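Local coordinates for hypothetical Thioesterase Protein SP_1851 (Streptococcus pneumoniae serotype 4, PDB 4XY5) that probably hydrolyses acyl-CoA thioesters as a PaaI-like member of the hotdog-fold thioesterase superfamily, at residues Phe9-Glu19 with Val30-Tyr41; Lys22-Val30 with Ile57-Leu65. The protein carries 1 engineered substitution. All coordinates share one frame; numbering follows the deposited sequence.

Interaction 1 (Phe9-Glu19 with Val30-Tyr41); sequences FDAISAFENYE and VTTKVVNSSLNY
Asn17 grips the end of strand 27-33 through its side-chain amide. Its OD1 accepts the backbone N of Lys33 at 2.8 Å, in the carbonyl plane and on a lone pair. Its ND2 donates to Lys33 O at 3.1 Å, nearly straight at 169°. The two bonds fix the rotation of the amide. CG of Asn17 lies between backbone N and carbonyl carbon (chi1 69°), turning the amide toward Lys33. The hydroxyl of Thr32 donates to Asn17 O at 2.7 Å, from above the carbonyl plane.

Backbone bonds hold the contact at two places. Glu19 and Thr31 form an antiparallel hydrogen-bonded pair, with Glu19 N to Thr31 O at 2.9 Å and Thr31 N to Glu19 O at 2.8 Å. Ser13 N donates to Ser37 O at 3.1 Å.

One water donates to Ser13 O and bonds the hydroxyls of Ser37 and Ser38. Ser38 OG also accepts the N of Val35, which ties down the 3-10 turn 36-38. The carboxylate of Glu16 lies beside the Ser37 hydroxyl.

Apolar contact is slight. CG1 of Val30 meets the edge of the Phe15 ring, 4.2 Å from CE1.

The contact ties the N-terminal segment to the end of an inner strand of the hotdog-fold sheet. Ile12, Ser13 and Ala14 pair antiparallel with a strand of the second subunit, so beta pairing runs across the interface. There Phe9 stacks on Tyr18 of that subunit, and Tyr18 OH bonds its Phe9 N. The Thr32 backbone is hydrogen-bonded to that of Leu88 in strand 87-97, while Phe15 packs on Leu53 and Gln56 of helix 47-64.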
loop_
_atom_site.group_PDB
_atom_site.type_symbol
_atom_site.label_atom_id
_atom_site.label_comp_id
_atom_site.label_asym_id
_atom_site.label_seq_id
_atom_site.Cartn_x
_atom_site.Cartn_y
_atom_site.Cartn_z
ATOM N N PHE A 9 -26.468 -7.593 -7.102
ATOM C CA PHE A 9 -25.311 -8.274 -7.678
ATOM C C PHE A 9 -25.114 -9.617 -6.984
ATOM O O PHE A 9 -25.518 -9.796 -5.834
ATOM C CB PHE A 9 -24.044 -7.407 -7.578
ATOM C CG PHE A 9 -23.793 -6.844 -6.209
ATOM C CD1 PHE A 9 -23.216 -7.622 -5.216
ATOM C CD2 PHE A 9 -24.120 -5.528 -5.920
ATOM C CE1 PHE A 9 -22.988 -7.099 -3.953
ATOM C CE2 PHE A 9 -23.893 -5.004 -4.668
ATOM C CZ PHE A 9 -23.328 -5.792 -3.683
ATOM N N ASP A 10 -24.525 -10.574 -7.693
ATOM C CA ASP A 10 -24.332 -11.907 -7.137
ATOM C C ASP A 10 -23.071 -11.962 -6.295
ATOM O O ASP A 10 -22.286 -11.026 -6.286
ATOM C CB ASP A 10 -24.246 -12.965 -8.237
ATOM C CG ASP A 10 -25.528 -13.095 -9.018
ATOM O OD1 ASP A 10 -26.591 -13.294 -8.385
ATOM O OD2 ASP A 10 -25.463 -13.014 -10.263
ATOM N N ALA A 11 -22.895 -13.068 -5.584
ATOM C CA ALA A 11 -21.689 -13.266 -4.805
ATOM C C ALA A 11 -20.468 -13.268 -5.719
ATOM O O ALA A 11 -20.555 -13.633 -6.894
ATOM C CB ALA A 11 -21.774 -14.562 -4.022
ATOM N N ILE A 12 -19.345 -12.823 -5.167
ATOM C CA ILE A 12 -18.050 -12.886 -5.821
ATOM C C ILE A 12 -17.299 -14.029 -5.167
ATOM O O ILE A 12 -17.146 -14.048 -3.951
ATOM C CB ILE A 12 -17.283 -11.558 -5.670
ATOM C CG1 ILE A 12 -18.072 -10.436 -6.349
ATOM C CG2 ILE A 12 -15.873 -11.662 -6.246
ATOM C CD1 ILE A 12 -18.143 -9.175 -5.530
ATOM N N SER A 13 -16.868 -15.007 -5.957
ATOM C CA SER A 13 -16.273 -16.198 -5.397
ATOM C C SER A 13 -14.872 -16.429 -5.965
ATOM O O SER A 13 -14.569 -15.996 -7.068
ATOM C CB SER A 13 -17.176 -17.411 -5.671
ATOM O OG SER A 13 -16.635 -18.570 -5.069
ATOM N N ALA A 14 -14.026 -17.106 -5.196
ATOM C CA ALA A 14 -12.658 -17.404 -5.627
ATOM C C ALA A 14 -12.290 -18.827 -5.256
ATOM O O ALA A 14 -12.628 -19.281 -4.166
ATOM C CB ALA A 14 -11.670 -16.414 -4.993
ATOM N N PHE A 15 -11.594 -19.521 -6.157
ATOM C CA PHE A 15 -11.211 -20.930 -5.991
ATOM C C PHE A 15 -12.370 -21.925 -6.060
ATOM O O PHE A 15 -12.410 -22.897 -5.301
ATOM C CB PHE A 15 -10.450 -21.138 -4.685
ATOM C CG PHE A 15 -9.137 -20.384 -4.629
ATOM C CD1 PHE A 15 -8.021 -20.876 -5.290
ATOM C CD2 PHE A 15 -9.039 -19.184 -3.942
ATOM C CE1 PHE A 15 -6.814 -20.193 -5.259
ATOM C CE2 PHE A 15 -7.836 -18.490 -3.899
ATOM C CZ PHE A 15 -6.724 -18.992 -4.557
ATOM N N GLU A 16 -13.286 -21.701 -6.991
ATOM C CA GLU A 16 -14.268 -22.723 -7.334
ATOM C C GLU A 16 -13.575 -23.869 -8.069
ATOM O O GLU A 16 -14.048 -25.009 -8.060
ATOM C CB GLU A 16 -15.392 -22.123 -8.173
ATOM C CG GLU A 16 -16.211 -21.112 -7.386
ATOM C CD GLU A 16 -17.531 -20.755 -8.038
ATOM O OE1 GLU A 16 -18.384 -20.173 -7.337
ATOM O OE2 GLU A 16 -17.711 -21.039 -9.242
ATOM N N ASN A 17 -12.442 -23.547 -8.689
ATOM C CA ASN A 17 -11.538 -24.538 -9.268
ATOM C C ASN A 17 -10.120 -24.053 -9.019
ATOM O O ASN A 17 -9.905 -22.853 -8.908
ATOM C CB ASN A 17 -11.772 -24.719 -10.771
ATOM C CG ASN A 17 -11.359 -23.500 -11.585
ATOM O OD1 ASN A 17 -10.175 -23.333 -11.941
ATOM N ND2 ASN A 17 -12.330 -22.632 -11.887
ATOM N N TYR A 18 -9.165 -24.976 -8.934
ATOM C CA TYR A 18 -7.750 -24.600 -8.827
ATOM C C TYR A 18 -6.874 -25.839 -8.947
ATOM O O TYR A 18 -7.346 -26.959 -8.764
ATOM C CB TYR A 18 -7.449 -23.872 -7.506
ATOM C CG TYR A 18 -7.595 -24.715 -6.256
ATOM C CD1 TYR A 18 -6.519 -25.440 -5.747
ATOM C CD2 TYR A 18 -8.815 -24.781 -5.576
ATOM C CE1 TYR A 18 -6.660 -26.219 -4.595
ATOM C CE2 TYR A 18 -8.959 -25.545 -4.432
ATOM C CZ TYR A 18 -7.888 -26.263 -3.951
ATOM O OH TYR A 18 -8.047 -27.019 -2.812
ATOM N N GLU A 19 -5.605 -25.619 -9.282
ATOM C CA GLU A 19 -4.587 -26.656 -9.286
ATOM C C GLU A 19 -3.371 -26.134 -8.550
ATOM O O GLU A 19 -2.845 -25.095 -8.925
ATOM C CB GLU A 19 -4.198 -27.042 -10.716
ATOM C CG GLU A 19 -5.337 -27.605 -11.552
ATOM C CD GLU A 19 -5.638 -29.042 -11.205
ATOM O OE1 GLU A 19 -4.806 -29.658 -10.498
ATOM O OE2 GLU A 19 -6.704 -29.548 -11.630
ATOM N N VAL A 30 -0.004 -21.728 -8.090
ATOM C CA VAL A 30 -1.364 -22.273 -8.188
ATOM C C VAL A 30 -2.007 -21.734 -9.454
ATOM O O VAL A 30 -1.843 -20.556 -9.767
ATOM C CB VAL A 30 -2.225 -21.894 -6.960
ATOM C CG1 VAL A 30 -3.678 -22.356 -7.137
ATOM C CG2 VAL A 30 -1.620 -22.463 -5.680
ATOM N N THR A 31 -2.736 -22.581 -10.183
ATOM C CA THR A 31 -3.456 -22.114 -11.360
ATOM C C THR A 31 -4.970 -22.186 -11.128
ATOM O O THR A 31 -5.447 -22.953 -10.290
ATOM C CB THR A 31 -3.081 -22.910 -12.623
ATOM O OG1 THR A 31 -3.474 -24.277 -12.466
ATOM C CG2 THR A 31 -1.577 -22.824 -12.877
ATOM N N THR A 32 -5.715 -21.352 -11.843
ATOM C CA THR A 32 -7.164 -21.319 -11.687
ATOM C C THR A 32 -7.783 -20.727 -12.941
ATOM O O THR A 32 -7.164 -19.907 -13.620
ATOM C CB THR A 32 -7.601 -20.504 -10.438
ATOM O OG1 THR A 32 -9.007 -20.676 -10.223
ATOM C CG2 THR A 32 -7.298 -19.012 -10.593
ATOM N N LYS A 33 -9.002 -21.153 -13.259
ATOM C CA LYS A 33 -9.682 -20.646 -14.440
ATOM C C LYS A 33 -10.744 -19.639 -14.049
ATOM O O LYS A 33 -11.562 -19.922 -13.177
ATOM C CB LYS A 33 -10.337 -21.779 -15.240
ATOM C CG LYS A 33 -10.806 -21.307 -16.615
ATOM C CD LYS A 33 -11.444 -22.427 -17.413
ATOM C CE LYS A 33 -12.719 -22.896 -16.762
ATOM N NZ LYS A 33 -13.402 -23.919 -17.597
ATOM N N VAL A 34 -10.726 -18.481 -14.708
ATOM C CA VAL A 34 -11.698 -17.421 -14.454
ATOM C C VAL A 34 -13.082 -17.879 -14.922
ATOM O O VAL A 34 -13.244 -18.345 -16.052
ATOM C CB VAL A 34 -11.300 -16.112 -15.161
ATOM C CG1 VAL A 34 -12.275 -14.994 -14.835
ATOM C CG2 VAL A 34 -9.883 -15.702 -14.761
ATOM N N VAL A 35 -14.069 -17.773 -14.038
ATOM C CA VAL A 35 -15.425 -18.211 -14.347
ATOM C C VAL A 35 -16.393 -17.066 -14.061
ATOM O O VAL A 35 -15.967 -15.969 -13.662
ATOM C CB VAL A 35 -15.811 -19.482 -13.551
ATOM C CG1 VAL A 35 -15.027 -20.683 -14.072
ATOM C CG2 VAL A 35 -15.565 -19.297 -12.059
ATOM N N ASN A 36 -17.686 -17.282 -14.279
ATOM C CA ASN A 36 -18.628 -16.171 -14.142
ATOM C C ASN A 36 -18.643 -15.563 -12.746
ATOM O O ASN A 36 -18.806 -14.355 -12.593
ATOM C CB ASN A 36 -20.059 -16.606 -14.511
ATOM C CG ASN A 36 -21.025 -15.424 -14.572
ATOM O OD1 ASN A 36 -20.963 -14.610 -15.496
ATOM N ND2 ASN A 36 -21.911 -15.322 -13.592
ATOM N N SER A 37 -18.471 -16.392 -11.725
ATOM C CA SER A 37 -18.529 -15.896 -10.350
ATOM C C SER A 37 -17.283 -15.059 -10.013
ATOM O O SER A 37 -17.230 -14.412 -8.965
ATOM C CB SER A 37 -18.663 -17.055 -9.361
ATOM O OG SER A 37 -17.549 -17.928 -9.436
ATOM N N SER A 38 -16.303 -15.080 -10.912
ATOM C CA SER A 38 -15.062 -14.330 -10.733
ATOM C C SER A 38 -15.205 -12.871 -11.151
ATOM O O SER A 38 -14.354 -12.063 -10.834
ATOM C CB SER A 38 -13.924 -14.951 -11.552
ATOM O OG SER A 38 -13.865 -16.362 -11.421
ATOM N N LEU A 39 -16.266 -12.545 -11.890
ATOM C CA LEU A 39 -16.320 -11.287 -12.637
ATOM C C LEU A 39 -17.008 -10.140 -11.886
ATOM O O LEU A 39 -17.755 -10.371 -10.939
ATOM C CB LEU A 39 -17.047 -11.511 -13.977
ATOM C CG LEU A 39 -16.537 -12.653 -14.864
ATOM C CD1 LEU A 39 -17.435 -12.824 -16.110
ATOM C CD2 LEU A 39 -15.088 -12.413 -15.269
ATOM N N ASN A 40 -16.748 -8.912 -12.329
ATOM C CA ASN A 40 -17.450 -7.739 -11.814
ATOM C C ASN A 40 -18.531 -7.282 -12.792
ATOM O O ASN A 40 -18.814 -7.984 -13.766
ATOM C CB ASN A 40 -16.467 -6.597 -11.523
ATOM C CG ASN A 40 -15.677 -6.147 -12.753
ATOM O OD1 ASN A 40 -16.118 -6.287 -13.886
ATOM N ND2 ASN A 40 -14.494 -5.584 -12.518
ATOM N N TYR A 41 -19.113 -6.108 -12.539
ATOM C CA TYR A 41 -20.166 -5.554 -13.399
ATOM C C TYR A 41 -19.750 -5.464 -14.859
ATOM O O TYR A 41 -20.570 -5.649 -15.759
ATOM C CB TYR A 41 -20.582 -4.140 -12.967
ATOM C CG TYR A 41 -20.697 -3.865 -11.490
ATOM C CD1 TYR A 41 -21.670 -4.490 -10.714
ATOM C CD2 TYR A 41 -19.875 -2.919 -10.880
ATOM C CE1 TYR A 41 -21.789 -4.213 -9.358
ATOM C CE2 TYR A 41 -19.987 -2.633 -9.529
ATOM C CZ TYR A 41 -20.945 -3.284 -8.775
ATOM O OH TYR A 41 -21.057 -3.009 -7.431
HETATM O O HOH W 1 -14.822 -17.539 -9.221
HETATM O O HOH W 2 -19.220 -19.346 -11.679
#

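Interaction 2 (Lys22-Val30 with Ile57-Leu65); sequences KMRDGHVVV and ISGLVVISL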
loop_
_atom_site.group_PDB
_atom_site.type_symbol
_atom_site.label_atom_id
_atom_site.label_comp_id
_atom_site.label_asym_id
_atom_site.label_seq_id
_atom_site.Cartn_x
_atom_site.Cartn_y
_atom_site.Cartn_z
ATOM N N LYS A 22 2.807 -26.190 -7.279
ATOM C CA LYS A 22 4.020 -26.174 -6.488
ATOM C C LYS A 22 3.793 -25.549 -5.129
ATOM O O LYS A 22 3.150 -24.506 -5.016
ATOM C CB LYS A 22 5.114 -25.421 -7.248
ATOM C CG LYS A 22 6.422 -25.273 -6.510
ATOM C CD LYS A 22 7.326 -24.374 -7.331
ATOM C CE LYS A 22 8.578 -23.961 -6.584
ATOM N NZ LYS A 22 9.291 -22.919 -7.395
ATOM N N MET A 23 4.327 -26.185 -4.095
ATOM C CA MET A 23 4.222 -25.646 -2.742
ATOM C C MET A 23 5.387 -26.179 -1.917
ATOM O O MET A 23 5.327 -27.290 -1.390
ATOM C CB MET A 23 2.866 -26.011 -2.118
ATOM C CG MET A 23 2.633 -25.527 -0.699
ATOM S SD MET A 23 0.912 -25.719 -0.171
ATOM C CE MET A 23 1.049 -25.276 1.564
ATOM N N ARG A 24 6.461 -25.397 -1.836
ATOM C CA ARG A 24 7.660 -25.817 -1.114
ATOM C C ARG A 24 8.578 -24.649 -0.760
ATOM O O ARG A 24 8.855 -23.793 -1.597
ATOM C CB ARG A 24 8.447 -26.847 -1.938
ATOM C CG ARG A 24 8.885 -26.357 -3.315
ATOM C CD ARG A 24 9.762 -27.395 -4.035
ATOM N NE ARG A 24 8.970 -28.465 -4.631
ATOM C CZ ARG A 24 9.478 -29.573 -5.170
ATOM N NH1 ARG A 24 10.791 -29.776 -5.187
ATOM N NH2 ARG A 24 8.666 -30.482 -5.685
ATOM N N ASP A 25 9.032 -24.631 0.491
ATOM C CA ASP A 25 10.118 -23.761 0.926
ATOM C C ASP A 25 9.904 -22.300 0.545
ATOM O O ASP A 25 10.808 -21.645 0.031
ATOM C CB ASP A 25 11.444 -24.270 0.348
ATOM C CG ASP A 25 11.717 -25.715 0.713
ATOM O OD1 ASP A 25 11.588 -26.051 1.912
ATOM O OD2 ASP A 25 12.035 -26.517 -0.200
ATOM N N GLY A 26 8.692 -21.805 0.774
ATOM C CA GLY A 26 8.403 -20.396 0.586
ATOM C C GLY A 26 8.068 -20.010 -0.841
ATOM O O GLY A 26 8.045 -18.834 -1.171
ATOM N N HIS A 27 7.793 -20.999 -1.679
ATOM C CA HIS A 27 7.479 -20.751 -3.079
ATOM C C HIS A 27 6.268 -21.569 -3.468
ATOM O O HIS A 27 6.245 -22.779 -3.272
ATOM C CB HIS A 27 8.662 -21.108 -3.976
ATOM C CG HIS A 27 9.866 -20.257 -3.734
ATOM N ND1 HIS A 27 10.680 -20.420 -2.633
ATOM C CD2 HIS A 27 10.378 -19.216 -4.430
ATOM C CE1 HIS A 27 11.651 -19.526 -2.670
ATOM N NE2 HIS A 27 11.491 -18.782 -3.749
ATOM N N VAL A 28 5.265 -20.892 -4.019
ATOM C CA VAL A 28 3.985 -21.504 -4.316
ATOM C C VAL A 28 3.553 -21.102 -5.715
ATOM O O VAL A 28 3.724 -19.955 -6.108
ATOM C CB VAL A 28 2.915 -21.070 -3.285
ATOM C CG1 VAL A 28 1.516 -21.475 -3.748
ATOM C CG2 VAL A 28 3.236 -21.646 -1.909
ATOM N N VAL A 29 3.034 -22.056 -6.478
ATOM C CA VAL A 29 2.413 -21.772 -7.770
ATOM C C VAL A 29 1.061 -22.492 -7.845
ATOM O O VAL A 29 0.994 -23.714 -7.686
ATOM C CB VAL A 29 3.293 -22.232 -8.952
ATOM C CG1 VAL A 29 2.566 -22.016 -10.273
ATOM C CG2 VAL A 29 4.632 -21.504 -8.943
ATOM N N VAL A 30 -0.004 -21.728 -8.090
ATOM C CA VAL A 30 -1.364 -22.273 -8.188
ATOM C C VAL A 30 -2.007 -21.734 -9.454
ATOM O O VAL A 30 -1.843 -20.556 -9.767
ATOM C CB VAL A 30 -2.225 -21.894 -6.960
ATOM C CG1 VAL A 30 -3.678 -22.356 -7.137
ATOM C CG2 VAL A 30 -1.620 -22.463 -5.680
ATOM N N ILE A 57 -2.738 -17.565 -1.801
ATOM C CA ILE A 57 -1.410 -18.066 -2.149
ATOM C C ILE A 57 -0.369 -17.533 -1.155
ATOM O O ILE A 57 0.564 -18.242 -0.789
ATOM C CB ILE A 57 -1.037 -17.725 -3.628
ATOM C CG1 ILE A 57 -1.473 -18.869 -4.555
ATOM C CG2 ILE A 57 0.474 -17.543 -3.805
ATOM C CD1 ILE A 57 -2.958 -19.258 -4.447
ATOM N N SER A 58 -0.552 -16.312 -0.660
ATOM C CA SER A 58 0.352 -15.797 0.370
ATOM C C SER A 58 0.285 -16.662 1.629
ATOM O O SER A 58 1.306 -16.948 2.265
ATOM C CB SER A 58 0.022 -14.341 0.717
ATOM O OG SER A 58 0.912 -13.843 1.717
ATOM N N GLY A 59 -0.924 -17.071 1.992
ATOM C CA GLY A 59 -1.099 -17.935 3.149
ATOM C C GLY A 59 -0.429 -19.281 2.923
ATOM O O GLY A 59 0.221 -19.814 3.824
ATOM N N LEU A 60 -0.577 -19.818 1.717
ATOM C CA LEU A 60 0.078 -21.079 1.362
ATOM C C LEU A 60 1.600 -20.947 1.431
ATOM O O LEU A 60 2.293 -21.885 1.826
ATOM C CB LEU A 60 -0.361 -21.549 -0.026
ATOM C CG LEU A 60 -1.824 -22.022 -0.159
ATOM C CD1 LEU A 60 -2.154 -22.240 -1.610
ATOM C CD2 LEU A 60 -2.080 -23.294 0.637
ATOM N N VAL A 61 2.138 -19.782 1.071
ATOM C CA VAL A 61 3.583 -19.587 1.208
ATOM C C VAL A 61 3.995 -19.711 2.677
ATOM O O VAL A 61 4.981 -20.387 2.982
ATOM C CB VAL A 61 4.047 -18.226 0.656
ATOM C CG1 VAL A 61 5.519 -17.975 0.994
ATOM C CG2 VAL A 61 3.864 -18.168 -0.842
ATOM N N VAL A 62 3.236 -19.077 3.572
ATOM C CA VAL A 62 3.457 -19.178 5.015
ATOM C C VAL A 62 3.487 -20.631 5.479
ATOM O O VAL A 62 4.400 -21.047 6.191
ATOM C CB VAL A 62 2.354 -18.471 5.838
ATOM C CG1 VAL A 62 2.559 -18.741 7.327
ATOM C CG2 VAL A 62 2.324 -16.972 5.579
ATOM N N ILE A 63 2.469 -21.393 5.086
ATOM C CA ILE A 63 2.382 -22.784 5.522
ATOM C C ILE A 63 3.591 -23.570 5.027
ATOM O O ILE A 63 4.148 -24.388 5.759
ATOM C CB ILE A 63 1.081 -23.431 5.043
ATOM C CG1 ILE A 63 -0.105 -22.766 5.747
ATOM C CG2 ILE A 63 1.071 -24.931 5.338
ATOM C CD1 ILE A 63 -1.440 -23.225 5.236
ATOM N N SER A 64 4.015 -23.288 3.799
ATOM C CA SER A 64 5.126 -24.003 3.181
ATOM C C SER A 64 6.449 -23.773 3.916
ATOM O O SER A 64 7.402 -24.535 3.733
ATOM C CB SER A 64 5.279 -23.600 1.711
ATOM O OG SER A 64 5.877 -22.317 1.598
ATOM N N LEU A 65 6.511 -22.719 4.729
ATOM C CA LEU A 65 7.691 -22.441 5.545
ATOM C C LEU A 65 7.590 -23.046 6.938
ATOM O O LEU A 65 8.451 -22.795 7.790
ATOM C CB LEU A 65 7.917 -20.933 5.670
ATOM C CG LEU A 65 8.294 -20.202 4.383
ATOM C CD1 LEU A 65 8.187 -18.720 4.629
ATOM C CD2 LEU A 65 9.694 -20.573 3.940
#
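Ser64 OG is held from two sides of the contact. It donates to Val61 O in the helix, in a short bond of 2.5 Å, and accepts Gly26 N at 3.0 Å. The second bond is bent, with 139° at the hydrogen. OG sits between the backbone N and carbonyl carbon of Ser64 (chi1 76°), within reach of both partners. Gly26 belongs to a type I' turn from Arg24 to His27 and has positive phi. CD2 of Leu65 comes to 3.5 Å from Gly26 N, and CG1 of Val61 lies against Gly26 O.

This is the hairpin of strands 19-24 and 27-33 packed on the C-terminal half of helix 47-64, which the curved hotdog-fold sheet wraps. Strand 27-30 and helix 57-64 run at 139° to each other. Val28 points at the helix. Its CG2 touches Val61 CG2 at 3.7 Å, and its CG1 lies on Ile57. CG2 of Val30 meets Ile57 CD1 at 3.7 Å and also reaches Leu60. From the edge strand, the extended Met23 lays CE against Leu60 CD2 and Ile63 CG2, both at 3.8 Å. Tyr41 of the second subunit packs on Leu60 and Ile63.

How the interactions relate
Interactions 1 and 2 share strand 27-33 and meet at Val30. Phe15 of the first also packs on Ile57 of the second, CZ to CD1 at 3.8 Å. Their centres are about 21 Å apart, on opposite sides of the chain's centre. Both are partly buried, interaction 2 with the larger share of buried residues, and their chemistry differs. Interaction 1 joins loops and strand ends mainly by polar bonds and water, close to the subunit interface. Interaction 2 sets a hairpin on the helix by aliphatic packing, with one hydrogen bond across at the turn. The second subunit reaches both. It pairs a strand with 12-14 in interaction 1 and adds a tyrosine to the helix side of interaction 2.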